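Local coordinates for protein pantothenate synthetase (Francisella tularensis subsp. tularensis, PDB 3N8H) that probably catalyses the ATP-dependent condensation of pantoate with beta-alanine to pantothenate through a pantoyl-adenylate intermediate, acting as a homodimer, at residues N60-N65 against R124-G130; K98-P102 against V134-L138; I115-G121 against Q155-L159. The contacts are given in a common frame with arbitrary orientation. Where two conformers were deposited one is given. Numbering follows the deposited sequence.

Contact 1: residues N60-N65 against R124-G130; sequences NPTQFN and RPGHFSG. With PRO (proline), chain C.
A loop with one short 3-10 turn (61-63) packs on the first turn of helix 127-142, and together they line the pocket that holds the bound proline, probably that of the substrates. CA atoms come closest, 4.1 Å, at Gln63 and Gly130. Gly126 occupies the N-cap position with positive phi (84°), a conformation that favours glycine. At Gly130 glycine is needed sterically: an ideal CB would lie 2.3 Å from Thr62 O. Its CA instead makes a CA-H...O contact of 3.5 Å to Thr62 O and sits 3.3 Å from Thr62 OG1.

Side-chain hydrogen bonds join the segments: two end on backbone carbonyls, and Arg124 meets the Asn65 side chain. His127 (chi1 t) donates from ND1 to Gln63 O at 2.8 Å, nearly linear. Arg124 (chi1 m) donates from NE to Asn65 OD1 at 2.9 Å, with a weak second bond from NH2 at 3.4 Å. Asn60 (chi1 t) reaches Gly130 O from ND2 at 3.1 Å, weakly; its OD1, like Thr62 OG1, is also hydrogen-bonded to Tyr101. Water 1 bridges Thr62 O and Gly126 O, 3.1 Å from each; water 2 donates to Asn65 OD1 (3.2 Å) and accepts a weak bond from Arg124 NH2 (3.1 Å).

Bound proline lies over this wall: Arg124 NH1 to its O is a weak bond of 3.4 Å, and His127 CE1 approaches its CB at 3.5 Å. Gln63 (chi1 p, chi2 t) is predicted to bind both pantoate and beta-alanine.

The loop follows strand 52-57 of the parallel sheet and leads to helix 67-72, where Tyr70 meets the Phe64 ring edge-to-face; strand 107-111 flanks Phe128 and Ser129.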
ATOM      1  N   ASN A  60      10.773  -8.089 -10.729  1.00 37.12           N
ATOM      2  CA  ASN A  60       9.403  -8.104 -10.238  1.00 33.00           C
ATOM      3  C   ASN A  60       8.367  -8.432 -11.314  1.00 35.88           C
ATOM      4  O   ASN A  60       8.097  -7.598 -12.180  1.00 31.14           O
ATOM      5  CB  ASN A  60       9.084  -6.753  -9.581  1.00 30.12           C
ATOM      6  CG  ASN A  60       7.665  -6.670  -9.110  1.00 34.43           C
ATOM      7  OD1 ASN A  60       7.134  -7.633  -8.568  1.00 33.44           O
ATOM      8  ND2 ASN A  60       7.031  -5.519  -9.320  1.00 36.36           N
ATOM      9  N   PRO A  61       7.752  -9.631 -11.239  1.00 39.75           N
ATOM     10  CA  PRO A  61       6.815 -10.055 -12.285  1.00 36.70           C
ATOM     11  C   PRO A  61       5.579  -9.166 -12.380  1.00 42.81           C
ATOM     12  O   PRO A  61       4.992  -9.058 -13.451  1.00 39.51           O
ATOM     13  CB  PRO A  61       6.355 -11.450 -11.838  1.00 38.66           C
ATOM     14  CG  PRO A  61       7.204 -11.824 -10.679  1.00 47.11           C
ATOM     15  CD  PRO A  61       7.871 -10.616 -10.147  1.00 44.14           C
ATOM     16  N   THR A  62       5.171  -8.533 -11.276  0.77 36.15           N
ATOM     17  CA  THR A  62       3.862  -7.854 -11.268  0.77 29.20           C
ATOM     18  C   THR A  62       3.904  -6.565 -12.067  0.77 26.22           C
ATOM     19  O   THR A  62       2.871  -5.975 -12.376  0.77 35.72           O
ATOM     20  CB  THR A  62       3.325  -7.557  -9.855  0.77 32.04           C
ATOM     21  OG1 THR A  62       4.174  -6.596  -9.197  0.77 33.14           O
ATOM     22  CG2 THR A  62       3.214  -8.843  -9.033  0.77 31.67           C
ATOM     23  N   GLN A  63       5.108  -6.127 -12.404  1.00 31.95           N
ATOM     24  CA  GLN A  63       5.235  -4.893 -13.157  1.00 30.61           C
ATOM     25  C   GLN A  63       5.509  -5.098 -14.646  1.00 34.04           C
ATOM     26  O   GLN A  63       5.611  -4.127 -15.407  1.00 31.82           O
ATOM     27  CB  GLN A  63       6.279  -3.982 -12.518  1.00 32.23           C
ATOM     28  CG  GLN A  63       7.732  -4.388 -12.695  1.00 29.89           C
ATOM     29  CD  GLN A  63       8.641  -3.444 -11.939  1.00 36.93           C
ATOM     30  OE1 GLN A  63       9.466  -2.726 -12.527  1.00 46.22           O
ATOM     31  NE2 GLN A  63       8.480  -3.416 -10.625  1.00 30.41           N
ATOM     32  N   PHE A  64       5.652  -6.348 -15.065  1.00 34.21           N
ATOM     33  CA  PHE A  64       5.782  -6.613 -16.505  1.00 32.95           C
ATOM     34  C   PHE A  64       4.396  -6.756 -17.061  1.00 36.79           C
ATOM     35  O   PHE A  64       3.699  -7.719 -16.752  1.00 42.29           O
ATOM     36  CB  PHE A  64       6.574  -7.883 -16.768  1.00 34.44           C
ATOM     37  CG  PHE A  64       8.042  -7.724 -16.526  1.00 42.80           C
ATOM     38  CD1 PHE A  64       8.933  -7.605 -17.601  1.00 36.68           C
ATOM     39  CD2 PHE A  64       8.533  -7.653 -15.224  1.00 38.04           C
ATOM     40  CE1 PHE A  64      10.291  -7.437 -17.376  1.00 37.01           C
ATOM     41  CE2 PHE A  64       9.883  -7.473 -14.990  1.00 33.80           C
ATOM     42  CZ  PHE A  64      10.769  -7.365 -16.067  1.00 39.78           C
ATOM     43  N   ASN A  65       3.967  -5.787 -17.849  1.00 33.51           N
ATOM     44  CA  ASN A  65       2.689  -5.932 -18.557  1.00 36.69           C
ATOM     45  C   ASN A  65       2.809  -6.862 -19.795  1.00 42.66           C
ATOM     46  O   ASN A  65       1.817  -7.347 -20.333  1.00 41.43           O
ATOM     47  CB  ASN A  65       2.153  -4.564 -18.972  1.00 34.83           C
ATOM     48  CG  ASN A  65       3.179  -3.758 -19.747  1.00 41.01           C
ATOM     49  OD1 ASN A  65       4.244  -3.413 -19.214  1.00 41.67           O
ATOM     50  ND2 ASN A  65       2.884  -3.481 -21.026  1.00 38.25           N
ATOM     51  N   ARG A 124       2.088   1.325 -20.635  1.00 32.57           N
ATOM     52  CA  ARG A 124       2.244   0.050 -19.920  1.00 37.04           C
ATOM     53  C   ARG A 124       1.150  -0.150 -18.865  1.00 46.06           C
ATOM     54  O   ARG A 124       1.359   0.092 -17.670  1.00 37.04           O
ATOM     55  CB  ARG A 124       3.624  -0.073 -19.275  1.00 33.83           C
ATOM     56  CG  ARG A 124       4.797   0.196 -20.230  1.00 36.08           C
ATOM     57  CD  ARG A 124       6.132  -0.025 -19.510  1.00 34.40           C
ATOM     58  NE  ARG A 124       6.287  -1.407 -19.056  1.00 35.19           N
ATOM     59  CZ  ARG A 124       7.337  -1.861 -18.386  1.00 36.02           C
ATOM     60  NH1 ARG A 124       8.339  -1.036 -18.097  1.00 31.08           N
ATOM     61  NH2 ARG A 124       7.392  -3.150 -18.026  1.00 32.42           N
ATOM     62  N   PRO A 125      -0.032  -0.575 -19.308  1.00 45.19           N
ATOM     63  CA  PRO A 125      -1.110  -0.675 -18.342  1.00 45.72           C
ATOM     64  C   PRO A 125      -0.730  -1.624 -17.206  1.00 46.16           C
ATOM     65  O   PRO A 125      -0.280  -2.751 -17.461  1.00 39.24           O
ATOM     66  CB  PRO A 125      -2.265  -1.250 -19.167  1.00 56.03           C
ATOM     67  CG  PRO A 125      -1.982  -0.784 -20.576  1.00 59.51           C
ATOM     68  CD  PRO A 125      -0.485  -0.757 -20.699  1.00 52.27           C
ATOM     69  N   GLY A 126      -0.893  -1.170 -15.961  1.00 38.88           N
ATOM     70  CA  GLY A 126      -0.687  -2.041 -14.812  1.00 38.68           C
ATOM     71  C   GLY A 126       0.773  -2.135 -14.387  1.00 32.67           C
ATOM     72  O   GLY A 126       1.096  -2.720 -13.340  1.00 35.40           O
ATOM     73  N   HIS A 127       1.664  -1.540 -15.172  1.00 28.97           N
ATOM     74  CA  HIS A 127       3.079  -1.477 -14.779  1.00 31.92           C
ATOM     75  C   HIS A 127       3.288  -0.688 -13.463  1.00 36.73           C
ATOM     76  O   HIS A 127       4.001  -1.143 -12.582  1.00 33.59           O
ATOM     77  CB  HIS A 127       3.925  -0.850 -15.890  1.00 32.44           C
ATOM     78  CG  HIS A 127       5.308  -0.474 -15.453  1.00 33.14           C
ATOM     79  ND1 HIS A 127       6.282  -1.409 -15.168  1.00 32.86           N
ATOM     80  CD2 HIS A 127       5.881   0.741 -15.242  1.00 34.12           C
ATOM     81  CE1 HIS A 127       7.395  -0.792 -14.802  1.00 36.29           C
ATOM     82  NE2 HIS A 127       7.177   0.512 -14.829  1.00 31.12           N
ATOM     83  N   PHE A 128       2.671   0.487 -13.336  1.00 25.80           N
ATOM     84  CA  PHE A 128       2.968   1.372 -12.195  1.00 32.07           C
ATOM     85  C   PHE A 128       2.421   0.785 -10.899  1.00 34.27           C
ATOM     86  O   PHE A 128       2.990   1.001  -9.816  1.00 39.08           O
ATOM     87  CB  PHE A 128       2.430   2.811 -12.428  1.00 32.73           C
ATOM     88  CG  PHE A 128       3.325   3.677 -13.309  1.00 35.27           C
ATOM     89  CD1 PHE A 128       4.703   3.493 -13.327  1.00 31.84           C
ATOM     90  CD2 PHE A 128       2.783   4.694 -14.092  1.00 36.99           C
ATOM     91  CE1 PHE A 128       5.538   4.287 -14.115  1.00 33.50           C
ATOM     92  CE2 PHE A 128       3.607   5.494 -14.878  1.00 43.27           C
ATOM     93  CZ  PHE A 128       4.989   5.283 -14.891  1.00 37.63           C
ATOM     94  N   SER A 129       1.325   0.030 -11.008  1.00 33.69           N
ATOM     95  CA  SER A 129       0.756  -0.636  -9.842  1.00 29.10           C
ATOM     96  C   SER A 129       1.752  -1.686  -9.340  1.00 32.50           C
ATOM     97  O   SER A 129       2.030  -1.763  -8.148  1.00 31.08           O
ATOM     98  CB  SER A 129      -0.606  -1.257 -10.164  1.00 37.51           C
ATOM     99  OG  SER A 129      -1.091  -2.050  -9.092  1.00 36.98           O
ATOM    100  N   GLY A 130       2.306  -2.476 -10.257  1.00 29.91           N
ATOM    101  CA  GLY A 130       3.294  -3.480  -9.888  1.00 34.38           C
ATOM    102  C   GLY A 130       4.528  -2.904  -9.215  1.00 31.82           C
ATOM    103  O   GLY A 130       5.018  -3.446  -8.216  1.00 32.90           O
TER
HETATM  104  N   PRO C 271      12.775  -0.607 -15.208  1.00 51.27           N
HETATM  105  CA  PRO C 271      11.524  -1.130 -14.665  1.00 45.52           C
HETATM  106  C   PRO C 271      10.833  -2.027 -15.693  1.00 41.94           C
HETATM  107  O   PRO C 271      11.275  -2.076 -16.848  1.00 37.97           O
HETATM  108  CB  PRO C 271      10.704   0.137 -14.418  1.00 46.90           C
HETATM  109  CG  PRO C 271      11.731   1.179 -14.121  1.00 56.84           C
HETATM  110  CD  PRO C 271      12.928   0.840 -14.973  1.00 48.68           C
HETATM  111  O   HOH W   1      -0.052  -5.150 -11.830  1.00 46.43           O
HETATM  112  O   HOH W   2       6.602  -5.492 -19.815  1.00 34.18           O

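Contact 2: residues K98-P102 against V134-L138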
ATOM      1  N   LYS A  98       8.520 -15.850  -3.997  1.00 42.29           N
ATOM      2  CA  LYS A  98       7.796 -16.312  -2.823  1.00 49.30           C
ATOM      3  C   LYS A  98       8.128 -15.462  -1.604  1.00 46.84           C
ATOM      4  O   LYS A  98       7.260 -15.180  -0.785  1.00 43.99           O
ATOM      5  CB  LYS A  98       8.125 -17.776  -2.532  1.00 59.36           C
ATOM      6  CG  LYS A  98       7.543 -18.779  -3.509  1.00 74.19           C
ATOM      7  CD  LYS A  98       8.179 -20.167  -3.316  1.00 85.63           C
ATOM      8  CE  LYS A  98       7.997 -20.684  -1.888  1.00 89.36           C
ATOM      9  NZ  LYS A  98       8.762 -19.912  -0.861  1.00 88.42           N
ATOM     10  N   ASP A  99       9.392 -15.071  -1.470  1.00 40.25           N
ATOM     11  CA  ASP A  99       9.781 -14.182  -0.368  1.00 37.88           C
ATOM     12  C   ASP A  99       8.924 -12.902  -0.406  1.00 39.11           C
ATOM     13  O   ASP A  99       8.410 -12.439   0.615  1.00 40.47           O
ATOM     14  CB  ASP A  99      11.253 -13.794  -0.486  1.00 33.72           C
ATOM     15  CG  ASP A  99      12.197 -14.965  -0.224  1.00 39.80           C
ATOM     16  OD1 ASP A  99      13.316 -14.971  -0.792  1.00 42.32           O
ATOM     17  OD2 ASP A  99      11.810 -15.879   0.532  1.00 41.02           O
ATOM     18  N   ILE A 100       8.779 -12.331  -1.594  1.00 37.18           N
ATOM     19  CA  ILE A 100       8.172 -11.009  -1.722  1.00 43.47           C
ATOM     20  C   ILE A 100       6.648 -11.057  -1.753  1.00 36.73           C
ATOM     21  O   ILE A 100       5.964 -10.172  -1.199  1.00 34.59           O
ATOM     22  CB  ILE A 100       8.730 -10.238  -2.954  1.00 33.29           C
ATOM     23  CG1 ILE A 100      10.236 -10.032  -2.803  1.00 35.85           C
ATOM     24  CG2 ILE A 100       8.042  -8.879  -3.098  1.00 36.98           C
ATOM     25  CD1 ILE A 100      10.638  -9.298  -1.519  1.00 42.60           C
ATOM     26  N   TYR A 101       6.127 -12.090  -2.407  1.00 36.83           N
ATOM     27  CA  TYR A 101       4.692 -12.312  -2.527  1.00 36.24           C
ATOM     28  C   TYR A 101       4.353 -13.684  -1.983  1.00 37.70           C
ATOM     29  O   TYR A 101       4.098 -14.604  -2.748  1.00 37.95           O
ATOM     30  CB  TYR A 101       4.279 -12.285  -3.985  1.00 36.13           C
ATOM     31  CG  TYR A 101       4.568 -10.978  -4.654  1.00 36.16           C
ATOM     32  CD1 TYR A 101       3.685  -9.895  -4.536  1.00 34.20           C
ATOM     33  CD2 TYR A 101       5.729 -10.817  -5.401  1.00 31.47           C
ATOM     34  CE1 TYR A 101       3.959  -8.701  -5.159  1.00 34.18           C
ATOM     35  CE2 TYR A 101       6.008  -9.640  -6.034  1.00 32.93           C
ATOM     36  CZ  TYR A 101       5.132  -8.582  -5.915  1.00 35.05           C
ATOM     37  OH  TYR A 101       5.442  -7.409  -6.563  1.00 33.92           O
ATOM     38  N   PRO A 102       4.351 -13.824  -0.652  1.00 37.94           N
ATOM     39  CA  PRO A 102       4.075 -15.112  -0.015  1.00 45.76           C
ATOM     40  C   PRO A 102       2.756 -15.737  -0.476  1.00 44.29           C
ATOM     41  O   PRO A 102       2.685 -16.956  -0.606  1.00 37.16           O
ATOM     42  CB  PRO A 102       4.019 -14.766   1.484  1.00 47.18           C
ATOM     43  CG  PRO A 102       3.909 -13.250   1.546  1.00 46.40           C
ATOM     44  CD  PRO A 102       4.651 -12.770   0.330  1.00 41.09           C
ATOM     45  N   VAL A 134       5.801  -3.407  -5.173  1.00 29.50           N
ATOM     46  CA  VAL A 134       7.103  -3.993  -4.849  1.00 31.89           C
ATOM     47  C   VAL A 134       8.018  -2.953  -4.196  1.00 30.09           C
ATOM     48  O   VAL A 134       8.762  -3.277  -3.281  1.00 32.23           O
ATOM     49  CB  VAL A 134       7.785  -4.673  -6.074  1.00 32.70           C
ATOM     50  CG1 VAL A 134       8.435  -3.648  -6.999  1.00 31.68           C
ATOM     51  CG2 VAL A 134       8.838  -5.660  -5.586  1.00 34.63           C
ATOM     52  N   VAL A 135       7.949  -1.696  -4.630  1.00 26.39           N
ATOM     53  CA  VAL A 135       8.795  -0.673  -4.011  1.00 30.05           C
ATOM     54  C   VAL A 135       8.405  -0.456  -2.531  1.00 31.73           C
ATOM     55  O   VAL A 135       9.261  -0.436  -1.626  1.00 31.04           O
ATOM     56  CB  VAL A 135       8.773   0.666  -4.828  1.00 33.33           C
ATOM     57  CG1 VAL A 135       9.393   1.814  -4.031  1.00 27.08           C
ATOM     58  CG2 VAL A 135       9.522   0.482  -6.139  1.00 31.91           C
ATOM     59  N   LEU A 136       7.104  -0.359  -2.284  1.00 32.87           N
ATOM     60  CA  LEU A 136       6.605  -0.286  -0.909  1.00 34.54           C
ATOM     61  C   LEU A 136       7.128  -1.459  -0.064  1.00 37.45           C
ATOM     62  O   LEU A 136       7.587  -1.265   1.054  1.00 30.07           O
ATOM     63  CB  LEU A 136       5.068  -0.251  -0.875  1.00 33.95           C
ATOM     64  CG  LEU A 136       4.475  -0.055   0.530  1.00 37.50           C
ATOM     65  CD1 LEU A 136       5.186   1.070   1.309  1.00 37.86           C
ATOM     66  CD2 LEU A 136       2.964   0.209   0.476  1.00 28.80           C
ATOM     67  N   LYS A 137       7.038  -2.673  -0.594  1.00 30.22           N
ATOM     68  CA  LYS A 137       7.540  -3.853   0.124  1.00 35.36           C
ATOM     69  C   LYS A 137       9.047  -3.769   0.429  1.00 34.19           C
ATOM     70  O   LYS A 137       9.495  -4.028   1.552  1.00 31.50           O
ATOM     71  CB  LYS A 137       7.234  -5.113  -0.701  1.00 28.30           C
ATOM     72  CG  LYS A 137       5.761  -5.543  -0.650  1.00 31.38           C
ATOM     73  CD  LYS A 137       5.475  -6.591  -1.757  1.00 29.67           C
ATOM     74  CE  LYS A 137       4.057  -7.183  -1.600  1.00 26.20           C
ATOM     75  NZ  LYS A 137       4.002  -8.250  -0.551  1.00 36.17           N
ATOM     76  N   LEU A 138       9.821  -3.386  -0.587  1.00 31.34           N
ATOM     77  CA  LEU A 138      11.274  -3.295  -0.488  1.00 33.13           C
ATOM     78  C   LEU A 138      11.704  -2.252   0.541  1.00 34.89           C
ATOM     79  O   LEU A 138      12.719  -2.395   1.240  1.00 32.21           O
ATOM     80  CB  LEU A 138      11.857  -2.941  -1.856  1.00 30.06           C
ATOM     81  CG  LEU A 138      11.829  -4.125  -2.842  1.00 33.14           C
ATOM     82  CD1 LEU A 138      12.259  -3.696  -4.231  1.00 25.89           C
ATOM     83  CD2 LEU A 138      12.742  -5.283  -2.336  1.00 37.38           C
TER
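Lys137 provides the polar link of this buried contact between the end of helix 97-100 and the middle of helix 127-142. Its side chain, m at chi1 and close to t at chi2 and chi3, stretches across the gap and then bends at chi4 (m), so that NZ donates to Ile100 O at 2.8 Å. That carbonyl belongs to the last turn of its helix, just before Tyr101 leaves helical geometry (phi -123°, psi 75°), and the ammonium group supplies it with a donor. The same NZ forms a salt bridge with Asp166 of the second subunit, and the lysine also makes a cation-pi contact with Phe167 of that subunit.

The aliphatic part of the lysine is covered by apolar neighbours. Ile100, with both chi angles m, points toward helix 127-142 and places CG2 3.7 Å from Lys137 CD and 4.1 Å from Val134 CG2. The closest CA atoms are Ile100 CA and Lys137 CA, 7.4 Å apart. Tyr101 (chi1 m, chi2 -83°) sets off sideways, but its ring extends to the helix: CE1 is 3.9 Å from Lys137 CE, and OH is 3.6 Å from CB of Val134 (chi1 p). The hydroxyl end is held by hydrogen bonds to Asn60 OD1 and Thr62 OG1 in the loop after strand 52-57.

On the far side of helix 127-142, Val135 packs against Ile160 and Leu163 of helix 154-166. Here intrachain helix packing and the homodimer interface of pantothenate synthetase converge on one lysine, in the Rossmann-like alpha/beta domain of this HUP-clan enzyme.

Contact 3: residues I115-G121 against Q155-L159; sequences IANILEG and QQVML. With PRO (proline), chain C.
Segment 115-121 turns from a short, weakly bonded helix (about 115-117) into helix 120-123, while 155-159 is a regular turn of helix 154-166, the crossover helix between parallel strands 146-150 and 172-176 of the Rossmann-like domain (HUP clan). CA atoms come closest at Ile115 and Gln155, 6.7 Å. The break between the short helices is sharp: Ile118 is extended (-118°/172°), and Leu119, at the N-cap position, has positive phi (48°/-120°). Gly121 N returns a weak bond of 2.9 Å to Ile118 O. A CB on Gly121 would clash with Ala116 O.

Gln155 (chi1 m, chi2 t, chi3 -77°) inserts its amide into this turn and uses both ends. NE2 donates to Ile115 O at 2.7 Å and to Ile118 O at 2.9 Å; OE1 accepts from Glu120 N, a backbone NH in the first turn of helix 120-123, at 3.0 Å. One side chain thus ties together the backbone of both short helices.

Apolar contacts continue along helix 154-166. Ile115 (chi1 t, chi2 p) points toward it and puts CG1 3.8 Å from SE of selenomethionine Met158 and CG2 3.7 Å from Leu159 CD2; Ala116 CB is 4.3 Å from the same CD2. The carboxylate of Glu120 leads away from this helix to a salt bridge with Arg251 and a hydrogen bond with Tyr233, both on the antiparallel sheet.

One residue on, Gln156 faces the pocket instead: it touches AMP, is predicted to bind pantoate, and, besides a hydrogen bond to a glycerol probably from the crystallisation liquor, its OE1 lies 3.1 Å from CG of the bound proline.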
ATOM      1  N   ILE A 115      -0.229  11.873 -13.445  1.00 37.10           N
ATOM      2  CA  ILE A 115       1.100  11.431 -13.853  1.00 43.48           C
ATOM      3  C   ILE A 115       1.149   9.928 -14.132  1.00 40.36           C
ATOM      4  O   ILE A 115       1.997   9.462 -14.875  1.00 45.14           O
ATOM      5  CB  ILE A 115       2.169  11.806 -12.816  1.00 46.91           C
ATOM      6  CG1 ILE A 115       3.568  11.662 -13.424  1.00 52.23           C
ATOM      7  CG2 ILE A 115       2.027  10.947 -11.557  1.00 47.42           C
ATOM      8  CD1 ILE A 115       3.745  12.408 -14.734  1.00 49.81           C
ATOM      9  N   ALA A 116       0.234   9.170 -13.548  1.00 38.15           N
ATOM     10  CA  ALA A 116       0.237   7.722 -13.742  1.00 37.81           C
ATOM     11  C   ALA A 116      -0.536   7.305 -14.977  1.00 35.87           C
ATOM     12  O   ALA A 116      -0.440   6.158 -15.407  1.00 38.21           O
ATOM     13  CB  ALA A 116      -0.332   7.025 -12.530  1.00 35.31           C
ATOM     14  N   ASN A 117      -1.314   8.243 -15.524  1.00 36.65           N
ATOM     15  CA  ASN A 117      -2.247   7.965 -16.603  1.00 32.29           C
ATOM     16  C   ASN A 117      -1.716   8.316 -17.983  1.00 37.31           C
ATOM     17  O   ASN A 117      -2.383   8.064 -18.990  1.00 41.19           O
ATOM     18  CB  ASN A 117      -3.545   8.748 -16.397  1.00 36.86           C
ATOM     19  CG  ASN A 117      -4.384   8.200 -15.278  1.00 44.20           C
ATOM     20  OD1 ASN A 117      -4.287   7.025 -14.926  1.00 49.64           O
ATOM     21  ND2 ASN A 117      -5.230   9.047 -14.712  1.00 48.05           N
ATOM     22  N   ILE A 118      -0.536   8.916 -18.027  1.00 35.32           N
ATOM     23  CA  ILE A 118       0.061   9.343 -19.291  1.00 36.39           C
ATOM     24  C   ILE A 118       1.381   8.632 -19.559  1.00 38.02           C
ATOM     25  O   ILE A 118       1.900   7.917 -18.688  1.00 38.17           O
ATOM     26  CB  ILE A 118       0.310  10.861 -19.293  1.00 39.65           C
ATOM     27  CG1 ILE A 118       1.171  11.258 -18.083  1.00 40.69           C
ATOM     28  CG2 ILE A 118      -1.053  11.641 -19.315  1.00 37.70           C
ATOM     29  CD1 ILE A 118       1.747  12.677 -18.132  1.00 42.19           C
ATOM     30  N   LEU A 119       1.908   8.829 -20.772  1.00 36.61           N
ATOM     31  CA  LEU A 119       3.224   8.333 -21.133  1.00 34.59           C
ATOM     32  C   LEU A 119       3.382   6.876 -20.731  1.00 31.83           C
ATOM     33  O   LEU A 119       2.619   6.018 -21.173  1.00 34.46           O
ATOM     34  CB  LEU A 119       4.299   9.210 -20.473  1.00 35.30           C
ATOM     35  CG  LEU A 119       4.196  10.686 -20.901  1.00 43.28           C
ATOM     36  CD1 LEU A 119       5.036  11.637 -20.024  1.00 47.46           C
ATOM     37  CD2 LEU A 119       4.557  10.836 -22.378  1.00 36.75           C
ATOM     38  N   GLU A 120       4.361   6.590 -19.878  1.00 28.91           N
ATOM     39  CA  GLU A 120       4.629   5.206 -19.527  1.00 34.72           C
ATOM     40  C   GLU A 120       3.402   4.489 -18.900  1.00 43.23           C
ATOM     41  O   GLU A 120       3.094   3.314 -19.197  1.00 30.77           O
ATOM     42  CB  GLU A 120       5.842   5.176 -18.630  1.00 35.71           C
ATOM     43  CG  GLU A 120       6.684   3.951 -18.749  1.00 56.89           C
ATOM     44  CD  GLU A 120       7.321   3.717 -20.118  1.00 39.57           C
ATOM     45  OE1 GLU A 120       7.171   4.494 -21.103  1.00 33.68           O
ATOM     46  OE2 GLU A 120       7.998   2.695 -20.176  1.00 39.22           O
ATOM     47  N   GLY A 121       2.656   5.208 -18.075  1.00 41.96           N
ATOM     48  CA  GLY A 121       1.480   4.623 -17.452  1.00 44.94           C
ATOM     49  C   GLY A 121       0.426   4.157 -18.448  1.00 45.58           C
ATOM     50  O   GLY A 121      -0.251   3.144 -18.246  1.00 40.02           O
ATOM     51  N   GLN A 155       8.697   9.286 -14.320  1.00 31.13           N
ATOM     52  CA  GLN A 155       7.392   9.090 -13.681  1.00 35.69           C
ATOM     53  C   GLN A 155       7.518   8.196 -12.435  1.00 34.36           C
ATOM     54  O   GLN A 155       6.926   8.472 -11.380  1.00 32.05           O
ATOM     55  CB  GLN A 155       6.430   8.491 -14.676  1.00 30.37           C
ATOM     56  CG  GLN A 155       5.946   9.494 -15.710  1.00 35.78           C
ATOM     57  CD  GLN A 155       5.190   8.799 -16.837  1.00 40.37           C
ATOM     58  OE1 GLN A 155       5.794   8.181 -17.730  1.00 35.38           O
ATOM     59  NE2 GLN A 155       3.862   8.869 -16.781  1.00 37.66           N
ATOM     60  N   GLN A 156       8.308   7.134 -12.577  1.00 30.64           N
ATOM     61  CA  GLN A 156       8.694   6.285 -11.448  1.00 25.46           C
ATOM     62  C   GLN A 156       9.184   7.122 -10.252  1.00 32.15           C
ATOM     63  O   GLN A 156       8.747   6.913  -9.122  1.00 33.17           O
ATOM     64  CB  GLN A 156       9.813   5.323 -11.874  1.00 24.49           C
ATOM     65  CG  GLN A 156      10.315   4.468 -10.722  1.00 34.53           C
ATOM     66  CD  GLN A 156      11.024   3.240 -11.186  1.00 38.40           C
ATOM     67  OE1 GLN A 156      10.394   2.233 -11.519  1.00 37.76           O
ATOM     68  NE2 GLN A 156      12.346   3.312 -11.231  1.00 28.35           N
ATOM     69  N   VAL A 157      10.120   8.044 -10.490  1.00 34.82           N
ATOM     70  CA  VAL A 157      10.610   8.900  -9.400  1.00 28.00           C
ATOM     71  C   VAL A 157       9.475   9.663  -8.706  1.00 28.16           C
ATOM     72  O   VAL A 157       9.355   9.624  -7.472  1.00 36.14           O
ATOM     73  CB  VAL A 157      11.655   9.921  -9.900  1.00 30.48           C
ATOM     74  CG1 VAL A 157      11.918  10.968  -8.827  1.00 29.55           C
ATOM     75  CG2 VAL A 157      12.950   9.232 -10.281  1.00 34.33           C
HETATM   76  N   MSE A 158       8.646  10.354  -9.500  1.00 25.68           N
HETATM   77  CA  MSE A 158       7.534  11.157  -8.979  1.00 26.11           C
HETATM   78  C   MSE A 158       6.571  10.293  -8.182  1.00 29.88           C
HETATM   79  O   MSE A 158       6.134  10.660  -7.096  1.00 31.36           O
HETATM   80  CB  MSE A 158       6.782  11.838 -10.127  1.00 31.13           C
HETATM   81  CG  MSE A 158       7.628  12.780 -10.965  1.00 38.82           C
HETATM   82 SE   MSE A 158       6.575  13.698 -12.347  0.51 50.60          SE
HETATM   83  CE  MSE A 158       5.197  14.531 -11.234  1.00 48.10           C
ATOM     84  N   LEU A 159       6.253   9.131  -8.728  1.00 30.04           N
ATOM     85  CA  LEU A 159       5.366   8.198  -8.067  1.00 31.38           C
ATOM     86  C   LEU A 159       5.974   7.683  -6.757  1.00 29.84           C
ATOM     87  O   LEU A 159       5.279   7.553  -5.745  1.00 29.11           O
ATOM     88  CB  LEU A 159       5.042   7.026  -9.010  1.00 29.04           C
ATOM     89  CG  LEU A 159       4.144   7.346 -10.186  1.00 36.56           C
ATOM     90  CD1 LEU A 159       3.937   6.111 -11.056  1.00 35.21           C
ATOM     91  CD2 LEU A 159       2.807   7.892  -9.649  1.00 33.05           C
TER
HETATM   92  N   PRO C 271      12.775  -0.607 -15.208  1.00 51.27           N
HETATM   93  CA  PRO C 271      11.524  -1.130 -14.665  1.00 45.52           C
HETATM   94  C   PRO C 271      10.833  -2.027 -15.693  1.00 41.94           C
HETATM   95  O   PRO C 271      11.275  -2.076 -16.848  1.00 37.97           O
HETATM   96  CB  PRO C 271      10.704   0.137 -14.418  1.00 46.90           C
HETATM   97  CG  PRO C 271      11.731   1.179 -14.121  1.00 56.84           C
HETATM   98  CD  PRO C 271      12.928   0.840 -14.973  1.00 48.68           C

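How the contacts relate
All three contacts interleave along the chain: 60-65, 98-102 and 115-121 come first, and their partners 124-130, 134-138 and 155-159 follow in the same order. Helix 127-142 serves contacts 1 and 2, whose centres are 14 Å apart; they meet where Asn60 OD1 approaches Tyr101 OH at 2.6 Å. Contact 3, centred 12 Å from contact 1, is joined to it by Phe128, whose CG lies 3.4 Å from Leu159 CD1. Contacts 2 and 3, 21 Å apart, do not touch. Contacts 1 and 3 both reach the bound proline; in contact 2 helix 127-142 meets the second subunit through Lys137, so it spans from the proline-binding pocket, probably the substrate site, to the dimer interface.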